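Local coordinates for protein putative ABC transporter subunit, substrate-binding component (Rhodopseudomonas palustris, PDB 4EVQ) that probably serves as the substrate-binding component of an ABC transporter, binding benzoate derivatives from lignin such as 4-hydroxybenzoate, at residues K76-Q79 and V85-G88; M96-I101 and T109-A114; S197-I202 and A227-G232. One frame throughout, in Å; residues are numbered along the deposited sequence. Where two conformers were deposited one is given.

Following the chain from its N terminus, contact 1 closes first: helix 67-80 turns back through a short loop, and residues 76-79 pack on strand 85-88. Contact 2, whose Asn113 and Ala114 line the 4-hydroxybenzoate pocket, follows at once where helix 92-105 returns to strand 109-111. The two abut, since strands 85-88 and 109-111 are neighbours in one sheet and Leu86 O lies 2.9 Å from Ile110 N. Contact 3 closes a longer excursion on the opposite side of the chain's centre, tying helix 196-205 to the end region of helix 217-228; its centre is about 36 Å from that of contact 2. All three follow in series, none nested or crossing.

Contact 1: residues K76-Q79 and V85-G88; sequences KLIQ and VLIG. With SO4 (sulfate ion), chain C.
A beta-alpha-beta crossover of the periplasmic binding protein fold contains this contact: helix 67-80 follows strand 54-62, passes over the sheet and delivers the chain to strand 85-88, with Leu77 and Ile78 settling on Leu86. Strand 17-23 lies between the two strands so joined, and Leu77 also touches Leu22 on it and Val59 and Val61 on strand 54-62. The side chains of Leu77 and Leu86 point at each other from helix and strand and cross at about a right angle, their CD1 methyls meeting at 3.6 Å. Leu86 holds CG anti to its main-chain nitrogen (chi1 176°), which sends the branched end up to the helix. Its other methyl, CD2, receives the far end of Ile78 more loosely, with Ile78 CD1 at 4.4 Å. One strand leucine is thus straddled by two successive helix residues, in a wholly apolar contact without a hydrogen bond across it. Met98 and Ala102 of helix 92-105 also touch Leu86, and Ile78 touches Ile101, so a second helix flanks the same patch. Lys76, by contrast, faces outward. Its chain runs extended as far as CE and bends at the last torsion (chi4 64°), where the ammonium group makes a salt bridge with Glu81 and a hydrogen bond to a sulfate ion, probably from the crystallisation liquor, with NZ 2.9 Å from sulfate O4.

Contact 2: residues M96-I101 and T109-A114; sequences MAMVKI and TIVPNA. With PHB (p-hydroxybenzoic acid), chain H.
Met98 and Thr109 reach toward each other, tip to tip, inside the beta-alpha-beta unit made by strand 85-88, helix 92-105 and strand 109-111. Helix and returning strand run nearly antiparallel, their short axes at 162° and 10.2 Å apart at closest approach, and the gap is bridged by side chains alone. Met98, modelled as selenomethionine, leaves the helix with CG anti to the main-chain nitrogen and bends at its last torsion (chi3 79°). That bend turns the terminal methyl down onto the strand, where Met98 CE comes to 3.6 Å from Thr109 CG2. The threonine offers this methyl because its hydroxyl is turned the other way, to a hydrogen bond with the carbonyl oxygen of Ile107. Met98 CE also brushes Val111 CG2, at 4.2 Å, so a single methyl spans two residues that point to the same side of the strand. One helix position further on, Val99 meets Val111 differently: the two branched side chains cross at about a right angle and touch through one methyl each, CG2 of Val99 to CG2 of Val111 at 4.1 Å. Ile110, between the two strand contacts, points to the sheet's other side and packs on Ala296 and Leu300 of helix 288-306. Past the strand the chain turns into the 4-hydroxybenzoate pocket. The Asn113 amide is fixed by Val90 O on its nitrogen and by Gln292 on its oxygen, and it stands nearly perpendicular to the ligand ring. Its nitrogen sits over one face of the ring, close to its centre, with Asn113 ND2 3.4 Å from C6 of the ligand.

Contact 3: residues S197-I202 and A227-G232; sequences SALAEI and AAANLG
Neither segment brings an aromatic ring to the contact where Leu199 meets Leu231; the flat group here is the main-chain carbonyl of Leu199, part of its peptide unit. Leu231 CD2 lies beyond the oxygen and to one side of the peptide plane, the line from O raised about 44° out of it, 3.9 Å from Leu199 O. This is a methyl against a carbonyl, without a hydrogen bond. The rest of the meeting is between branched side chains. Leu199 and Leu231 cross at about a right angle, with Leu199 CD2 at 4.2 Å from Leu231 CD1. The other branch of Leu199 reaches Ala229, its CD1 lying 4.3 Å from Ala229 CB, so the two methyls of one leucine serve two residues. One helical turn along, Ile202 joins in through its short branch: Ile202 CG2 is 4.3 Å from Leu231 CD1, which therefore touches both helix residues. Asn230, with a positive phi of 54°, is the first residue to leave helical geometry and bends the chain; Ala229 and Leu231, on either side of that bend, both direct their side chains to helix 196-205. In the fold, helix 217-228 links the parallel strands 209-213 and 235-238, neighbours in the seven-stranded sheet of one lobe, and the contact joins its end region to helix 196-205 of the same lobe. Tyr226 of helix 217-228 touches both Leu199 and Leu231, while Ile202 packs inward on Ile186 of strand 181-188, the outermost strand on that side of the sheet.

Contact 1: residues K76-Q79 and V85-G88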
# COMPACT_ATOMS: atom_id res chain seq x y z
N LYS A 76 -21.18 9.95 4.35
CA LYS A 76 -22.23 8.97 3.97
C LYS A 76 -22.01 7.63 4.70
O LYS A 76 -22.94 7.06 5.27
CB LYS A 76 -22.29 8.72 2.45
CG LYS A 76 -23.11 7.46 1.98
CD LYS A 76 -22.99 7.19 0.43
CE LYS A 76 -23.77 5.95 0.02
NZ LYS A 76 -25.27 6.05 0.22
N LEU A 77 -20.79 7.14 4.72
CA LEU A 77 -20.52 5.84 5.30
C LEU A 77 -20.70 5.85 6.81
O LEU A 77 -21.28 4.92 7.36
CB LEU A 77 -19.09 5.38 5.01
CG LEU A 77 -18.95 4.64 3.72
CD1 LEU A 77 -17.49 4.31 3.51
CD2 LEU A 77 -19.79 3.38 3.70
N ILE A 78 -20.20 6.90 7.48
CA ILE A 78 -20.27 6.94 8.93
C ILE A 78 -21.68 7.28 9.40
O ILE A 78 -22.19 6.65 10.32
CB ILE A 78 -19.23 7.94 9.51
CG1 ILE A 78 -17.79 7.49 9.20
CG2 ILE A 78 -19.43 8.15 11.04
CD1 ILE A 78 -16.73 8.53 9.60
N GLN A 79 -22.30 8.29 8.78
CA GLN A 79 -23.59 8.80 9.25
C GLN A 79 -24.75 8.08 8.57
O GLN A 79 -25.54 7.43 9.24
CB GLN A 79 -23.68 10.31 9.04
CG GLN A 79 -22.40 11.08 9.32
CD GLN A 79 -22.19 11.52 10.74
OE1 GLN A 79 -22.09 10.70 11.68
NE2 GLN A 79 -22.07 12.83 10.93
N VAL A 85 -17.63 -0.18 11.19
CA VAL A 85 -16.17 -0.14 10.96
C VAL A 85 -15.98 0.48 9.61
O VAL A 85 -16.83 0.31 8.74
CB VAL A 85 -15.57 -1.59 10.93
CG1 VAL A 85 -14.06 -1.60 10.58
CG2 VAL A 85 -15.82 -2.30 12.31
N LEU A 86 -14.89 1.22 9.46
CA LEU A 86 -14.53 1.86 8.20
C LEU A 86 -13.18 1.36 7.70
O LEU A 86 -12.20 1.34 8.45
CB LEU A 86 -14.45 3.37 8.40
CG LEU A 86 -14.00 4.25 7.25
CD1 LEU A 86 -14.97 4.18 6.10
CD2 LEU A 86 -13.90 5.68 7.75
N ILE A 87 -13.16 0.88 6.47
CA ILE A 87 -11.92 0.40 5.84
C ILE A 87 -11.72 1.17 4.53
O ILE A 87 -12.54 1.09 3.62
CB ILE A 87 -11.91 -1.13 5.62
CG1 ILE A 87 -12.10 -1.84 6.96
CG2 ILE A 87 -10.63 -1.57 4.88
CD1 ILE A 87 -12.18 -3.33 6.84
N GLY A 88 -10.63 1.92 4.44
CA GLY A 88 -10.29 2.61 3.19
C GLY A 88 -9.10 3.49 3.44
O GLY A 88 -8.65 3.67 4.59
S SO4 C . -27.24 2.58 -0.61
O1 SO4 C . -27.21 1.84 -1.89
O2 SO4 C . -28.57 3.03 -0.18
O3 SO4 C . -26.53 1.94 0.50
O4 SO4 C . -26.49 3.76 -0.97

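Contact 2: residues M96-I101 and T109-A114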
# COMPACT_ATOMS: atom_id res chain seq x y z
N MSE A 96 -6.38 10.90 3.51
CA MSE A 96 -6.13 11.87 4.57
C MSE A 96 -7.42 12.65 4.92
O MSE A 96 -7.66 12.99 6.09
CB MSE A 96 -4.97 12.80 4.22
CG MSE A 96 -5.20 13.72 3.09
SE MSE A 96 -3.59 14.79 2.81
CE MSE A 96 -2.38 13.46 2.13
N ALA A 97 -8.28 12.87 3.94
CA ALA A 97 -9.55 13.52 4.22
C ALA A 97 -10.47 12.58 4.98
O ALA A 97 -11.22 13.02 5.88
CB ALA A 97 -10.17 13.94 2.90
N MSE A 98 -10.42 11.31 4.66
CA MSE A 98 -11.23 10.30 5.35
C MSE A 98 -10.80 10.20 6.79
O MSE A 98 -11.65 10.20 7.69
CB MSE A 98 -11.07 8.94 4.65
CG MSE A 98 -11.95 7.85 5.17
SE MSE A 98 -11.32 6.05 4.79
CE MSE A 98 -9.98 6.01 6.18
N VAL A 99 -9.52 10.06 7.04
CA VAL A 99 -9.01 9.91 8.40
C VAL A 99 -9.26 11.16 9.22
O VAL A 99 -9.54 11.05 10.42
CB VAL A 99 -7.51 9.57 8.37
CG1 VAL A 99 -6.90 9.69 9.77
CG2 VAL A 99 -7.31 8.20 7.83
N LYS A 100 -9.26 12.34 8.61
CA LYS A 100 -9.51 13.56 9.36
C LYS A 100 -10.88 13.48 10.02
O LYS A 100 -11.07 13.92 11.16
CB LYS A 100 -9.42 14.79 8.45
CG LYS A 100 -9.65 16.09 9.15
CD LYS A 100 -9.36 17.28 8.20
CE LYS A 100 -9.56 18.62 8.96
NZ LYS A 100 -9.18 19.78 8.10
N ILE A 101 -11.89 12.98 9.33
CA ILE A 101 -13.22 12.78 9.91
C ILE A 101 -13.26 11.60 10.84
O ILE A 101 -13.81 11.68 11.94
CB ILE A 101 -14.21 12.52 8.74
CG1 ILE A 101 -14.31 13.76 7.86
CG2 ILE A 101 -15.58 12.11 9.26
CD1 ILE A 101 -14.93 13.52 6.56
N THR A 109 -11.25 2.25 12.36
CA THR A 109 -10.84 2.62 10.99
C THR A 109 -9.54 1.94 10.63
O THR A 109 -8.54 2.07 11.35
CB THR A 109 -10.67 4.14 10.90
OG1 THR A 109 -11.92 4.76 11.20
CG2 THR A 109 -10.23 4.58 9.52
N ILE A 110 -9.53 1.23 9.52
CA ILE A 110 -8.34 0.56 9.03
C ILE A 110 -8.04 1.05 7.60
O ILE A 110 -8.87 0.96 6.73
CB ILE A 110 -8.52 -0.99 9.05
CG1 ILE A 110 -8.98 -1.46 10.43
CG2 ILE A 110 -7.26 -1.67 8.53
CD1 ILE A 110 -9.46 -2.91 10.42
N VAL A 111 -6.83 1.56 7.43
CA VAL A 111 -6.33 2.00 6.11
C VAL A 111 -5.59 0.85 5.49
O VAL A 111 -4.55 0.44 6.00
CB VAL A 111 -5.43 3.21 6.29
CG1 VAL A 111 -4.85 3.66 4.94
CG2 VAL A 111 -6.16 4.35 6.94
N PRO A 112 -6.07 0.34 4.35
CA PRO A 112 -5.53 -0.90 3.78
C PRO A 112 -4.56 -0.63 2.60
O PRO A 112 -4.19 -1.55 1.91
CB PRO A 112 -6.78 -1.61 3.27
CG PRO A 112 -7.59 -0.52 2.74
CD PRO A 112 -7.35 0.64 3.69
N ASN A 113 -4.27 0.63 2.33
CA ASN A 113 -3.22 0.93 1.36
C ASN A 113 -2.59 2.32 1.52
O ASN A 113 -1.38 2.43 1.72
CB ASN A 113 -3.68 0.83 -0.11
CG ASN A 113 -2.50 1.03 -1.05
OD1 ASN A 113 -1.62 0.17 -1.13
ND2 ASN A 113 -2.42 2.22 -1.67
N ALA A 114 -3.39 3.38 1.43
CA ALA A 114 -2.86 4.74 1.36
C ALA A 114 -1.70 4.95 2.30
O ALA A 114 -1.82 4.75 3.51
CB ALA A 114 -3.94 5.78 1.66
C1' PHB H . -1.27 6.21 -2.36
O1' PHB H . -1.87 7.14 -2.93
O2' PHB H . -0.98 6.24 -1.10
C1 PHB H . -0.87 4.98 -3.07
C2 PHB H . -1.56 4.61 -4.23
C3 PHB H . -1.17 3.47 -4.92
C4 PHB H . -0.12 2.73 -4.47
C5 PHB H . 0.56 3.07 -3.32
C6 PHB H . 0.17 4.19 -2.65
O4 PHB H . 0.27 1.63 -5.13

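Contact 3: residues S197-I202 and A227-G232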
# COMPACT_ATOMS: atom_id res chain seq x y z
N SER A 197 7.87 12.19 -23.18
CA SER A 197 8.71 13.36 -22.96
C SER A 197 9.55 13.23 -21.68
O SER A 197 10.68 13.70 -21.63
CB SER A 197 7.90 14.65 -23.03
OG SER A 197 6.93 14.69 -22.01
N ALA A 198 8.99 12.61 -20.63
CA ALA A 198 9.78 12.37 -19.45
C ALA A 198 10.94 11.43 -19.72
O ALA A 198 12.02 11.62 -19.21
CB ALA A 198 8.90 11.80 -18.33
N LEU A 199 10.71 10.41 -20.54
CA LEU A 199 11.76 9.48 -20.93
C LEU A 199 12.86 10.16 -21.76
O LEU A 199 14.03 9.89 -21.54
CB LEU A 199 11.17 8.30 -21.66
CG LEU A 199 10.21 7.46 -20.80
CD1 LEU A 199 9.48 6.44 -21.66
CD2 LEU A 199 10.86 6.79 -19.65
N ALA A 200 12.48 11.09 -22.64
CA ALA A 200 13.48 11.84 -23.40
C ALA A 200 14.29 12.73 -22.48
O ALA A 200 15.50 12.85 -22.62
CB ALA A 200 12.80 12.68 -24.47
N GLU A 201 13.65 13.31 -21.47
CA GLU A 201 14.37 14.12 -20.50
C GLU A 201 15.32 13.28 -19.69
O GLU A 201 16.47 13.64 -19.48
CB GLU A 201 13.41 14.91 -19.59
CG GLU A 201 14.15 15.92 -18.72
CD GLU A 201 13.28 16.71 -17.79
OE1 GLU A 201 12.04 16.61 -17.87
OE2 GLU A 201 13.86 17.47 -16.98
N ILE A 202 14.86 12.13 -19.21
CA ILE A 202 15.73 11.19 -18.53
C ILE A 202 16.96 10.85 -19.36
O ILE A 202 18.07 10.91 -18.85
CB ILE A 202 14.96 9.91 -18.19
CG1 ILE A 202 14.04 10.18 -16.99
CG2 ILE A 202 15.94 8.74 -17.83
CD1 ILE A 202 12.94 9.16 -16.81
N ALA A 227 10.92 0.56 -21.35
CA ALA A 227 11.69 -0.46 -22.05
C ALA A 227 11.80 -0.05 -23.50
O ALA A 227 12.88 -0.20 -24.11
CB ALA A 227 11.05 -1.82 -21.92
N ALA A 228 10.75 0.47 -24.09
CA ALA A 228 10.81 0.79 -25.53
C ALA A 228 11.72 1.93 -25.82
O ALA A 228 12.19 2.07 -26.98
CB ALA A 228 9.43 1.08 -26.05
N ALA A 229 12.03 2.75 -24.85
CA ALA A 229 12.97 3.85 -25.01
C ALA A 229 14.43 3.41 -25.06
O ALA A 229 15.30 4.23 -25.40
CB ALA A 229 12.75 4.91 -23.93
N ASN A 230 14.72 2.17 -24.72
CA ASN A 230 16.09 1.65 -24.89
C ASN A 230 17.15 2.53 -24.21
O ASN A 230 18.15 2.93 -24.83
CB ASN A 230 16.40 1.52 -26.38
CG ASN A 230 15.53 0.48 -27.06
OD1 ASN A 230 15.29 -0.59 -26.51
ND2 ASN A 230 15.07 0.80 -28.26
N LEU A 231 16.92 2.82 -22.93
CA LEU A 231 17.66 3.85 -22.23
C LEU A 231 19.01 3.35 -21.73
O LEU A 231 19.91 4.17 -21.50
CB LEU A 231 16.84 4.34 -21.03
CG LEU A 231 15.60 5.15 -21.38
CD1 LEU A 231 14.76 5.31 -20.10
CD2 LEU A 231 15.96 6.49 -21.96
N GLY A 232 19.16 2.04 -21.54
CA GLY A 232 20.36 1.50 -20.91
C GLY A 232 20.59 2.01 -19.50
O GLY A 232 21.72 2.17 -19.03